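Local coordinates for protein glycoside Hydrolase (Bacteroides uniformis, PDB 5T99) that probably releases galactose from agarose-derived oligosaccharides as a family 2 glycoside hydrolase, and binds d-galacto-isofagomine in its sugar pocket, at residues 312-317 with 331-336; 366-371 with 409-414; 420-425 with 451-456; 714-719 with 731-736. All blocks are in the same frame, centred on the assembly; numbering follows the deposited sequence. Where two conformers were deposited one is given.

Contact 1: 312-317 with 331-336; sequences VCLHHD and ERKLQI. With EDO (1,2-ethanediol), chain Q.
Lys333 drives its ammonium group from helix 327-339 up against the main-chain carbonyls of residues 315-317, the turn that follows barrel strand 305-313. The polar contacts centre on its NZ atom. One water accepts from Lys333 NZ at 2.8 Å and probably donates to His315 O; a second accepts from the same NZ and donates to His316 O at 2.9 Å. Asn318 OD1 is a third hydrogen-bond partner, and Asp317 O lies 2.9 Å from Lys333 NZ. The side chain leaves with CG opposite the backbone N (chi1 -174°) and bends at chi3 (64°), which swings CE and NZ beneath the turn.

Apolar contact is thinner. Leu314 points at the helix, its CD1 lying 4.2 Å from Lys333 CE and 4.3 Å from Leu334 CD2. Leu334 itself packs against Ile345 and helix 354-363, so the leucine pair belongs to the layer between barrel and helices.

A 1,2-ethanediol, probably from the crystallisation liquor, lies beside Leu314, whose CB it touches, and donates from O2 to Leu314 O (2.8 Å). Nearby, His315 stacks on Trp162 and lies about 5 Å from the bound galacto-isofagomine.

Because the lysine charge is buried, carbonyls, waters and an amide take the place of bulk solvent around it; the ammonium would in turn polarise these carbonyls and is likely to steady the turn that carries His315.

Contact 2: 366-371 with 409-414; sequences VVLDEA and VIMWSI
Glu370 and Ser413 face each other across two adjacent parallel barrel strands, 366-370 and 409-416, and mark the tight end of the pairing. Ser413 OG donates to Glu370 OE2 at 2.7 Å, on the lone pair facing away from the other carboxylate oxygen; OG stands opposite its own backbone N (chi1 -174°), which carries the hydroxyl across to the neighbouring carboxylate. Backbone bonds flank it: Ser413 N to Asp369 O, and Ala371 N to Ser413 O at 2.9 Å. Glu370 OE2 also forms a salt bridge with Arg346, and OE1 accepts from His349 of the ligand pocket. Replacing this glutamate by alanine would probably leave Arg346 without its counter-charge and set His349 free to turn.

Toward the other end, equally buried, a beta bulge shifts the register after Val367, whose carbonyl takes Ile410 N at 2.8 Å and, weakly, Met411 N at 3.5 Å. Two side-chain pairs here are looser and meet by apolar contact: Val367 CB stands 4.4 Å from Val409 CG2, while Leu368 CG lies alongside Met411 SD at 4.0 Å. The close exception is Ile410 CD1, 3.6 Å from Val366 CB.

Asp369 and Trp412 run side by side on the outer face, beneath helix 388-403, and Val367 faces helix 354-363; on the inner side, Val366, Ile410 and Met411 touch Phe309 of strand 305-313.

Contact 3: 420-425 with 451-456; sequences EQSDKK and FNYYPA
Gln421 clasps residues 451-453 in a loop-to-loop contact at the C-terminal rim of the TIM barrel, where the segments following strands 409-416 and 447-451 meet. Both ends of its amide are used. NE2 donates to Asn452 OD1 at 2.7 Å, almost in line with that C=O (172°) and within its own amide plane, and the two amide planes are nearly coplanar, 23° apart; NE2 has a second acceptor in Ile418 O. OE1 accepts from Tyr453 N at 3.0 Å, the donor standing above the carbonyl plane. These bonds fix the rotation of the amide, which also stacks on Tyr453: NE2 sits 3.8 Å above one face of the ring, toward its rim, the planes 24° apart. The edge of the Phe451 ring meets OE1.

Asn452, thus oriented, touches Glu417 of the sugar pocket and lies about 6 Å from galacto-isofagomine. Beyond the cis peptide before Pro455, at the start of helix 456-459, Ala456 CB lies 3.4 Å from Gln421 O, which accepts from Asn460 ND2. On the more exposed side, Ser422 CB meets the edge of the Tyr453 ring, 3.7 Å from CE2.

Contact 4: 714-719 with 731-736; sequences IKLIPD and SYITVR
An antiparallel strand pair at the edge of a C-terminal beta-sandwich joins Ile714-Pro718 to Ser731-Arg736, with strand 713-718 outermost in its sheet. Lys715 with Arg736 and Ile717 with Thr734 are the hydrogen-bonded pairs; Arg736 N to Lys715 O is the straightest bond, at 3.0 Å and 179°. Pro718, which lacks an N-H, occupies a non-hydrogen-bonded position opposite Ile733. Inward, Leu716 CB meets Ile733 CG2 at 3.8 Å and CD2 lies alongside Val735 CG2, while Leu716 and Pro718 reach strand 814-821 of the facing sheet. On the outer face, Ile717 CD1 rests on the Arg736 methylene CD; the guanidinium pairs with Glu738.

Asp719 closes the end of the pair. Its N donates to Tyr732 O at 2.9 Å, and OD1 curls back (chi1 65°) to take Tyr732 N from above the carboxylate plane, also at 2.9 Å. OD2 forms a salt bridge with Arg328 of the barrel helix. With an alanine at this position, Tyr732 N would probably lose its acceptor and Arg328 its opposite charge. A water bridges the strands here, donating to Ile717 O and to Tyr732 O (2.7 Å), with Thr734 OG1 2.6 Å away.

In the fold
From the N terminus the contacts follow one another in series, none enclosing or crossing another. Contact 1 closes a short connection from the end of the first barrel strand to its outer helix; contact 2 spans a beta-alpha-beta crossover within the barrel wall, centres about 15 Å apart. Contact 3, at the rim near the sugar pocket, joins the loops beyond contact 2's second strand and the strand after it, the centres of contacts 2 and 3 about 21 Å apart. Contact 4, in the C-terminal domain, closes a short excursion through strand 722-724 of the facing sheet, its centre about 48 Å from that of contact 3. It touches contact 1: Arg332 packs on Tyr732 (cation-pi), tying that domain to a barrel helix.

Contact 1: 312-317 with 331-336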
# COMPACT_ATOMS: atom_id res chain seq x y z
N VAL A 312 -5.19 -8.47 -2.42
CA VAL A 312 -4.73 -8.39 -1.05
C VAL A 312 -5.14 -7.05 -0.44
O VAL A 312 -5.21 -6.02 -1.14
CB VAL A 312 -3.20 -8.59 -0.91
CG1 VAL A 312 -2.78 -9.89 -1.57
CG2 VAL A 312 -2.42 -7.43 -1.50
N CYS A 313 -5.45 -7.08 0.85
CA CYS A 313 -5.57 -5.87 1.64
C CYS A 313 -4.19 -5.57 2.16
O CYS A 313 -3.45 -6.49 2.51
CB CYS A 313 -6.53 -6.06 2.81
SG CYS A 313 -8.20 -6.46 2.28
N LEU A 314 -3.86 -4.28 2.25
CA LEU A 314 -2.60 -3.83 2.81
C LEU A 314 -2.85 -2.60 3.67
O LEU A 314 -3.60 -1.70 3.25
CB LEU A 314 -1.61 -3.44 1.70
CG LEU A 314 -1.00 -4.53 0.83
CD1 LEU A 314 -0.18 -3.91 -0.30
CD2 LEU A 314 -0.13 -5.45 1.65
N HIS A 315 -2.25 -2.58 4.86
CA HIS A 315 -2.20 -1.35 5.65
C HIS A 315 -1.02 -0.52 5.21
O HIS A 315 -0.10 -1.02 4.58
CB HIS A 315 -2.18 -1.61 7.16
CG HIS A 315 -3.55 -1.76 7.75
ND1 HIS A 315 -4.51 -0.77 7.68
CD2 HIS A 315 -4.13 -2.80 8.41
CE1 HIS A 315 -5.61 -1.19 8.26
NE2 HIS A 315 -5.41 -2.41 8.72
N HIS A 316 -1.09 0.77 5.52
CA HIS A 316 -0.18 1.75 4.96
C HIS A 316 1.23 1.73 5.50
O HIS A 316 2.14 2.23 4.83
CB HIS A 316 -0.76 3.17 5.07
CG HIS A 316 -0.79 3.71 6.46
ND1 HIS A 316 -1.68 3.27 7.42
CD2 HIS A 316 -0.05 4.68 7.05
CE1 HIS A 316 -1.49 3.94 8.54
NE2 HIS A 316 -0.51 4.80 8.35
N ASP A 317 1.45 1.17 6.70
CA ASP A 317 2.82 1.10 7.23
C ASP A 317 3.70 0.21 6.35
O ASP A 317 3.20 -0.60 5.54
CB ASP A 317 2.86 0.65 8.70
CG ASP A 317 2.61 -0.84 8.90
OD1 ASP A 317 3.45 -1.66 8.47
OD2 ASP A 317 1.60 -1.19 9.56
N GLU A 331 7.32 0.07 -3.41
CA GLU A 331 7.63 -0.67 -4.64
C GLU A 331 7.98 -2.13 -4.33
O GLU A 331 7.43 -3.04 -4.94
CB GLU A 331 8.78 -0.00 -5.40
CG GLU A 331 8.99 -0.58 -6.79
CD GLU A 331 10.22 -0.02 -7.49
OE1 GLU A 331 11.29 0.14 -6.85
OE2 GLU A 331 10.12 0.23 -8.71
N ARG A 332 8.88 -2.33 -3.38
CA ARG A 332 9.27 -3.67 -2.93
C ARG A 332 8.06 -4.49 -2.47
O ARG A 332 7.87 -5.63 -2.90
CB ARG A 332 10.29 -3.56 -1.80
CG ARG A 332 10.69 -4.88 -1.16
CD ARG A 332 11.81 -4.65 -0.18
NE ARG A 332 12.15 -5.85 0.57
CZ ARG A 332 11.64 -6.20 1.75
NH1 ARG A 332 10.71 -5.47 2.38
NH2 ARG A 332 12.09 -7.31 2.33
N LYS A 333 7.26 -3.89 -1.60
CA LYS A 333 6.02 -4.53 -1.12
C LYS A 333 5.12 -4.96 -2.28
O LYS A 333 4.69 -6.09 -2.34
CB LYS A 333 5.27 -3.59 -0.17
CG LYS A 333 4.05 -4.20 0.47
CD LYS A 333 3.64 -3.47 1.74
CE LYS A 333 3.20 -2.04 1.47
NZ LYS A 333 2.87 -1.34 2.75
N LEU A 334 4.89 -4.07 -3.24
CA LEU A 334 4.06 -4.40 -4.40
C LEU A 334 4.70 -5.45 -5.32
O LEU A 334 4.00 -6.33 -5.83
CB LEU A 334 3.70 -3.12 -5.18
CG LEU A 334 2.80 -2.15 -4.39
CD1 LEU A 334 2.62 -0.86 -5.14
CD2 LEU A 334 1.45 -2.77 -4.08
N GLN A 335 6.03 -5.36 -5.51
CA GLN A 335 6.77 -6.36 -6.30
C GLN A 335 6.65 -7.77 -5.71
O GLN A 335 6.44 -8.75 -6.45
CB GLN A 335 8.24 -5.98 -6.38
CG GLN A 335 8.53 -4.84 -7.34
CD GLN A 335 9.98 -4.40 -7.27
OE1 GLN A 335 10.68 -4.61 -6.27
NE2 GLN A 335 10.45 -3.77 -8.35
N ILE A 336 6.80 -7.86 -4.39
CA ILE A 336 6.67 -9.14 -3.69
C ILE A 336 5.24 -9.67 -3.85
O ILE A 336 5.05 -10.85 -4.17
CB ILE A 336 7.15 -9.04 -2.22
CG1 ILE A 336 8.68 -8.93 -2.20
CG2 ILE A 336 6.70 -10.23 -1.39
CD1 ILE A 336 9.26 -8.43 -0.89
C1 EDO Q . -1.27 1.29 0.97
O1 EDO Q . -1.60 2.17 2.03
C2 EDO Q . -2.11 0.03 1.05
O2 EDO Q . -3.49 0.34 1.30
O HOH W 1 1.50 -3.05 4.57
O HOH W 2 2.23 1.29 2.06

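Contact 2: 366-371 with 409-414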
# COMPACT_ATOMS: atom_id res chain seq x y z
N VAL A 366 -4.84 -3.24 -10.17
CA VAL A 366 -6.12 -2.56 -10.01
C VAL A 366 -6.36 -2.33 -8.53
O VAL A 366 -5.95 -3.15 -7.71
CB VAL A 366 -7.29 -3.26 -10.74
CG1 VAL A 366 -7.05 -3.19 -12.24
CG2 VAL A 366 -7.50 -4.70 -10.30
N VAL A 367 -6.99 -1.20 -8.20
CA VAL A 367 -7.11 -0.75 -6.82
C VAL A 367 -8.56 -0.39 -6.42
O VAL A 367 -9.26 0.32 -7.15
CB VAL A 367 -6.21 0.46 -6.57
CG1 VAL A 367 -6.38 0.99 -5.14
CG2 VAL A 367 -4.75 0.10 -6.83
N LEU A 368 -8.96 -0.88 -5.25
CA LEU A 368 -10.16 -0.44 -4.55
C LEU A 368 -9.72 0.60 -3.52
O LEU A 368 -9.06 0.27 -2.54
CB LEU A 368 -10.85 -1.61 -3.86
CG LEU A 368 -11.66 -2.56 -4.74
CD1 LEU A 368 -10.83 -3.10 -5.89
CD2 LEU A 368 -12.25 -3.70 -3.92
N ASP A 369 -10.10 1.85 -3.76
CA ASP A 369 -9.61 3.01 -3.02
C ASP A 369 -10.64 3.31 -1.93
O ASP A 369 -11.76 3.76 -2.25
CB ASP A 369 -9.46 4.16 -4.01
CG ASP A 369 -8.54 5.26 -3.56
OD1 ASP A 369 -8.10 5.29 -2.39
OD2 ASP A 369 -8.27 6.15 -4.42
N GLU A 370 -10.30 3.02 -0.67
CA GLU A 370 -11.27 2.98 0.44
C GLU A 370 -11.17 4.21 1.35
O GLU A 370 -10.10 4.59 1.76
CB GLU A 370 -11.10 1.70 1.25
CG GLU A 370 -12.20 1.46 2.29
CD GLU A 370 -12.29 0.02 2.73
OE1 GLU A 370 -11.48 -0.41 3.58
OE2 GLU A 370 -13.19 -0.70 2.22
N ALA A 371 -12.31 4.80 1.67
CA ALA A 371 -12.34 6.09 2.35
C ALA A 371 -12.30 6.00 3.88
O ALA A 371 -11.54 6.74 4.50
CB ALA A 371 -13.58 6.88 1.91
N VAL A 409 -6.99 2.76 -10.16
CA VAL A 409 -8.20 2.77 -9.30
C VAL A 409 -9.41 2.35 -10.12
O VAL A 409 -9.69 2.94 -11.16
CB VAL A 409 -8.45 4.15 -8.66
CG1 VAL A 409 -9.72 4.14 -7.84
CG2 VAL A 409 -7.27 4.54 -7.79
N ILE A 410 -10.11 1.31 -9.65
CA ILE A 410 -11.30 0.82 -10.34
C ILE A 410 -12.58 0.89 -9.54
O ILE A 410 -13.65 0.76 -10.12
CB ILE A 410 -11.12 -0.63 -10.88
CG1 ILE A 410 -10.74 -1.62 -9.76
CG2 ILE A 410 -10.06 -0.63 -11.98
CD1 ILE A 410 -10.88 -3.08 -10.15
N MET A 411 -12.49 1.07 -8.22
CA MET A 411 -13.68 1.25 -7.39
C MET A 411 -13.43 2.28 -6.28
O MET A 411 -12.30 2.46 -5.85
CB MET A 411 -14.10 -0.06 -6.75
CG MET A 411 -14.25 -1.25 -7.68
SD MET A 411 -15.10 -2.58 -6.80
CE MET A 411 -14.72 -4.02 -7.80
N TRP A 412 -14.49 2.94 -5.84
CA TRP A 412 -14.48 3.76 -4.64
C TRP A 412 -15.19 2.98 -3.53
O TRP A 412 -16.40 2.78 -3.60
CB TRP A 412 -15.21 5.09 -4.88
CG TRP A 412 -14.70 5.86 -6.05
CD1 TRP A 412 -15.34 6.06 -7.23
CD2 TRP A 412 -13.44 6.52 -6.16
NE1 TRP A 412 -14.57 6.82 -8.06
CE2 TRP A 412 -13.39 7.11 -7.43
CE3 TRP A 412 -12.34 6.68 -5.30
CZ2 TRP A 412 -12.29 7.86 -7.88
CZ3 TRP A 412 -11.25 7.41 -5.74
CH2 TRP A 412 -11.23 7.99 -7.02
N SER A 413 -14.44 2.51 -2.53
CA SER A 413 -15.04 1.79 -1.40
C SER A 413 -15.40 2.81 -0.32
O SER A 413 -14.51 3.48 0.22
CB SER A 413 -14.10 0.72 -0.86
OG SER A 413 -14.72 -0.08 0.14
N ILE A 414 -16.70 2.94 -0.03
CA ILE A 414 -17.20 3.97 0.89
C ILE A 414 -17.04 3.64 2.38
O ILE A 414 -17.19 4.52 3.24
CB ILE A 414 -18.69 4.35 0.63
CG1 ILE A 414 -19.59 3.11 0.62
CG2 ILE A 414 -18.81 5.13 -0.67
CD1 ILE A 414 -21.07 3.43 0.71

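Contact 3: 420-425 with 451-456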
# COMPACT_ATOMS: atom_id res chain seq x y z
N GLU A 420 -23.52 0.66 10.82
CA GLU A 420 -24.80 0.97 10.17
C GLU A 420 -25.40 -0.22 9.40
O GLU A 420 -26.59 -0.21 9.11
CB GLU A 420 -24.66 2.20 9.25
CG GLU A 420 -24.50 3.55 9.97
CD GLU A 420 -23.09 3.85 10.51
OE1 GLU A 420 -22.17 2.99 10.43
OE2 GLU A 420 -22.89 4.97 11.03
N GLN A 421 -24.60 -1.24 9.09
CA GLN A 421 -25.13 -2.51 8.57
C GLN A 421 -26.29 -3.08 9.40
O GLN A 421 -27.23 -3.66 8.84
CB GLN A 421 -24.03 -3.58 8.52
CG GLN A 421 -22.95 -3.38 7.47
CD GLN A 421 -21.82 -4.34 7.70
OE1 GLN A 421 -21.75 -5.40 7.07
NE2 GLN A 421 -20.96 -4.02 8.65
N SER A 422 -26.22 -2.94 10.73
CA SER A 422 -27.29 -3.41 11.61
C SER A 422 -28.39 -2.38 12.00
O SER A 422 -29.34 -2.78 12.66
CB SER A 422 -26.71 -4.11 12.86
OG SER A 422 -26.04 -3.20 13.70
N ASP A 423 -28.26 -1.10 11.63
CA ASP A 423 -29.38 -0.12 11.74
C ASP A 423 -30.38 -0.46 10.63
O ASP A 423 -30.24 -0.02 9.49
CB ASP A 423 -28.91 1.35 11.63
CG ASP A 423 -30.07 2.40 11.85
OD1 ASP A 423 -31.28 2.05 11.91
OD2 ASP A 423 -29.76 3.61 11.97
N LYS A 424 -31.38 -1.24 11.00
CA LYS A 424 -32.35 -1.77 10.04
C LYS A 424 -33.14 -0.69 9.27
O LYS A 424 -33.26 -0.78 8.04
CB LYS A 424 -33.29 -2.74 10.75
CG LYS A 424 -34.19 -3.53 9.82
CD LYS A 424 -34.95 -4.62 10.57
CE LYS A 424 -36.19 -5.07 9.79
NZ LYS A 424 -36.70 -6.40 10.24
N LYS A 425 -33.63 0.32 9.98
CA LYS A 425 -34.50 1.35 9.39
C LYS A 425 -33.74 2.35 8.52
O LYS A 425 -34.23 2.68 7.44
CB LYS A 425 -35.30 2.11 10.48
CG LYS A 425 -36.73 1.60 10.69
CD LYS A 425 -37.12 1.43 12.16
CE LYS A 425 -37.23 2.76 12.91
NZ LYS A 425 -37.61 2.54 14.34
N PHE A 451 -18.79 -5.62 3.43
CA PHE A 451 -19.82 -6.02 4.41
C PHE A 451 -19.44 -7.28 5.18
O PHE A 451 -19.29 -8.35 4.59
CB PHE A 451 -21.15 -6.26 3.70
CG PHE A 451 -21.67 -5.06 2.96
CD1 PHE A 451 -21.96 -3.88 3.63
CD2 PHE A 451 -21.88 -5.12 1.57
CE1 PHE A 451 -22.46 -2.78 2.94
CE2 PHE A 451 -22.37 -4.02 0.88
CZ PHE A 451 -22.66 -2.85 1.56
N ASN A 452 -19.31 -7.15 6.50
CA ASN A 452 -19.05 -8.31 7.39
C ASN A 452 -20.28 -8.90 8.06
O ASN A 452 -20.22 -10.05 8.50
CB ASN A 452 -18.00 -7.99 8.45
CG ASN A 452 -18.40 -6.87 9.39
OD1 ASN A 452 -19.18 -5.98 9.04
ND2 ASN A 452 -17.81 -6.87 10.58
N TYR A 453 -21.38 -8.16 8.15
CA TYR A 453 -22.59 -8.74 8.72
C TYR A 453 -23.30 -9.47 7.57
O TYR A 453 -23.21 -9.06 6.40
CB TYR A 453 -23.49 -7.69 9.37
CG TYR A 453 -22.93 -6.92 10.57
CD1 TYR A 453 -21.60 -7.02 10.96
CD2 TYR A 453 -23.75 -6.05 11.28
CE1 TYR A 453 -21.11 -6.29 12.04
CE2 TYR A 453 -23.26 -5.31 12.35
CZ TYR A 453 -21.94 -5.44 12.72
OH TYR A 453 -21.44 -4.71 13.79
N TYR A 454 -23.97 -10.57 7.90
CA TYR A 454 -24.80 -11.29 6.95
C TYR A 454 -25.97 -11.99 7.70
O TYR A 454 -25.72 -12.69 8.67
CB TYR A 454 -23.99 -12.32 6.16
CG TYR A 454 -24.84 -13.03 5.13
CD1 TYR A 454 -24.97 -12.53 3.84
CD2 TYR A 454 -25.57 -14.17 5.47
CE1 TYR A 454 -25.79 -13.15 2.92
CE2 TYR A 454 -26.39 -14.80 4.55
CZ TYR A 454 -26.49 -14.29 3.28
OH TYR A 454 -27.30 -14.94 2.37
N PRO A 455 -27.22 -11.83 7.24
CA PRO A 455 -27.61 -11.15 5.99
C PRO A 455 -27.91 -9.63 6.10
O PRO A 455 -28.31 -9.03 5.11
CB PRO A 455 -28.88 -11.91 5.59
CG PRO A 455 -29.50 -12.29 6.90
CD PRO A 455 -28.34 -12.61 7.82
N ALA A 456 -27.68 -9.02 7.27
CA ALA A 456 -28.18 -7.66 7.59
C ALA A 456 -28.16 -6.63 6.44
O ALA A 456 -29.21 -6.26 5.96
CB ALA A 456 -27.49 -7.10 8.83

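Contact 4: 714-719 with 731-736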
# COMPACT_ATOMS: atom_id res chain seq x y z
N ILE A 714 27.21 -16.00 9.03
CA ILE A 714 26.21 -15.05 8.56
C ILE A 714 26.38 -14.86 7.05
O ILE A 714 27.51 -14.68 6.58
CB ILE A 714 26.35 -13.67 9.26
CG1 ILE A 714 26.45 -13.82 10.79
CG2 ILE A 714 25.18 -12.75 8.87
CD1 ILE A 714 26.88 -12.56 11.51
N LYS A 715 25.28 -14.92 6.30
CA LYS A 715 25.28 -14.56 4.87
C LYS A 715 24.40 -13.34 4.69
O LYS A 715 23.36 -13.22 5.34
CB LYS A 715 24.79 -15.73 4.00
CG LYS A 715 25.43 -15.76 2.61
CD LYS A 715 24.66 -16.64 1.63
CE LYS A 715 25.20 -16.57 0.19
NZ LYS A 715 26.22 -17.62 -0.12
N LEU A 716 24.84 -12.41 3.84
CA LEU A 716 24.09 -11.17 3.55
C LEU A 716 23.66 -11.16 2.10
O LEU A 716 24.50 -11.35 1.22
CB LEU A 716 24.95 -9.93 3.83
CG LEU A 716 25.45 -9.75 5.26
CD1 LEU A 716 26.43 -8.58 5.33
CD2 LEU A 716 24.31 -9.54 6.25
N ILE A 717 22.37 -10.93 1.85
CA ILE A 717 21.83 -10.89 0.47
C ILE A 717 21.04 -9.59 0.23
O ILE A 717 19.85 -9.50 0.57
CB ILE A 717 20.98 -12.13 0.15
CG1 ILE A 717 21.72 -13.40 0.58
CG2 ILE A 717 20.64 -12.18 -1.34
CD1 ILE A 717 21.04 -14.69 0.17
N PRO A 718 21.70 -8.56 -0.35
CA PRO A 718 20.98 -7.36 -0.76
C PRO A 718 20.02 -7.66 -1.90
O PRO A 718 20.38 -8.41 -2.82
CB PRO A 718 22.10 -6.42 -1.23
CG PRO A 718 23.37 -6.99 -0.67
CD PRO A 718 23.14 -8.46 -0.66
N ASP A 719 18.81 -7.11 -1.83
CA ASP A 719 17.87 -7.24 -2.95
C ASP A 719 18.33 -6.41 -4.15
O ASP A 719 18.13 -6.82 -5.28
CB ASP A 719 16.42 -6.91 -2.53
CG ASP A 719 16.21 -5.45 -2.11
OD1 ASP A 719 17.18 -4.74 -1.77
OD2 ASP A 719 15.03 -5.04 -2.10
N SER A 731 18.40 -0.27 0.24
CA SER A 731 18.68 -1.67 -0.05
C SER A 731 18.16 -2.49 1.12
O SER A 731 18.41 -2.15 2.27
CB SER A 731 20.17 -1.94 -0.27
OG SER A 731 20.37 -3.23 -0.84
N TYR A 732 17.40 -3.53 0.81
CA TYR A 732 16.91 -4.50 1.79
C TYR A 732 17.82 -5.73 1.77
O TYR A 732 17.75 -6.55 0.84
CB TYR A 732 15.46 -4.91 1.47
CG TYR A 732 14.42 -3.90 1.90
CD1 TYR A 732 13.66 -4.10 3.07
CD2 TYR A 732 14.18 -2.76 1.15
CE1 TYR A 732 12.69 -3.18 3.45
CE2 TYR A 732 13.22 -1.83 1.53
CZ TYR A 732 12.47 -2.04 2.68
OH TYR A 732 11.52 -1.11 3.03
N ILE A 733 18.64 -5.87 2.80
CA ILE A 733 19.64 -6.94 2.88
C ILE A 733 19.14 -8.05 3.80
O ILE A 733 19.09 -7.89 5.01
CB ILE A 733 21.01 -6.39 3.34
CG1 ILE A 733 21.51 -5.33 2.35
CG2 ILE A 733 22.03 -7.51 3.47
CD1 ILE A 733 22.57 -4.39 2.91
N THR A 734 18.73 -9.17 3.20
CA THR A 734 18.36 -10.36 3.95
C THR A 734 19.57 -10.87 4.72
O THR A 734 20.68 -10.91 4.18
CB THR A 734 17.85 -11.49 3.03
OG1 THR A 734 16.71 -11.04 2.29
CG2 THR A 734 17.45 -12.73 3.85
N VAL A 735 19.34 -11.28 5.97
CA VAL A 735 20.39 -11.75 6.86
C VAL A 735 20.06 -13.18 7.25
O VAL A 735 19.05 -13.41 7.90
CB VAL A 735 20.50 -10.88 8.13
CG1 VAL A 735 21.66 -11.37 9.01
CG2 VAL A 735 20.66 -9.40 7.77
N ARG A 736 20.91 -14.12 6.84
CA ARG A 736 20.71 -15.55 7.08
C ARG A 736 21.69 -16.05 8.13
O ARG A 736 22.85 -15.64 8.15
CB ARG A 736 20.92 -16.33 5.78
CG ARG A 736 19.80 -16.17 4.77
CD ARG A 736 20.23 -16.66 3.40
NE ARG A 736 20.65 -18.06 3.40
CZ ARG A 736 19.84 -19.12 3.37
NH1 ARG A 736 18.51 -18.97 3.36
NH2 ARG A 736 20.36 -20.35 3.35
O HOH W 3 16.70 -9.03 0.61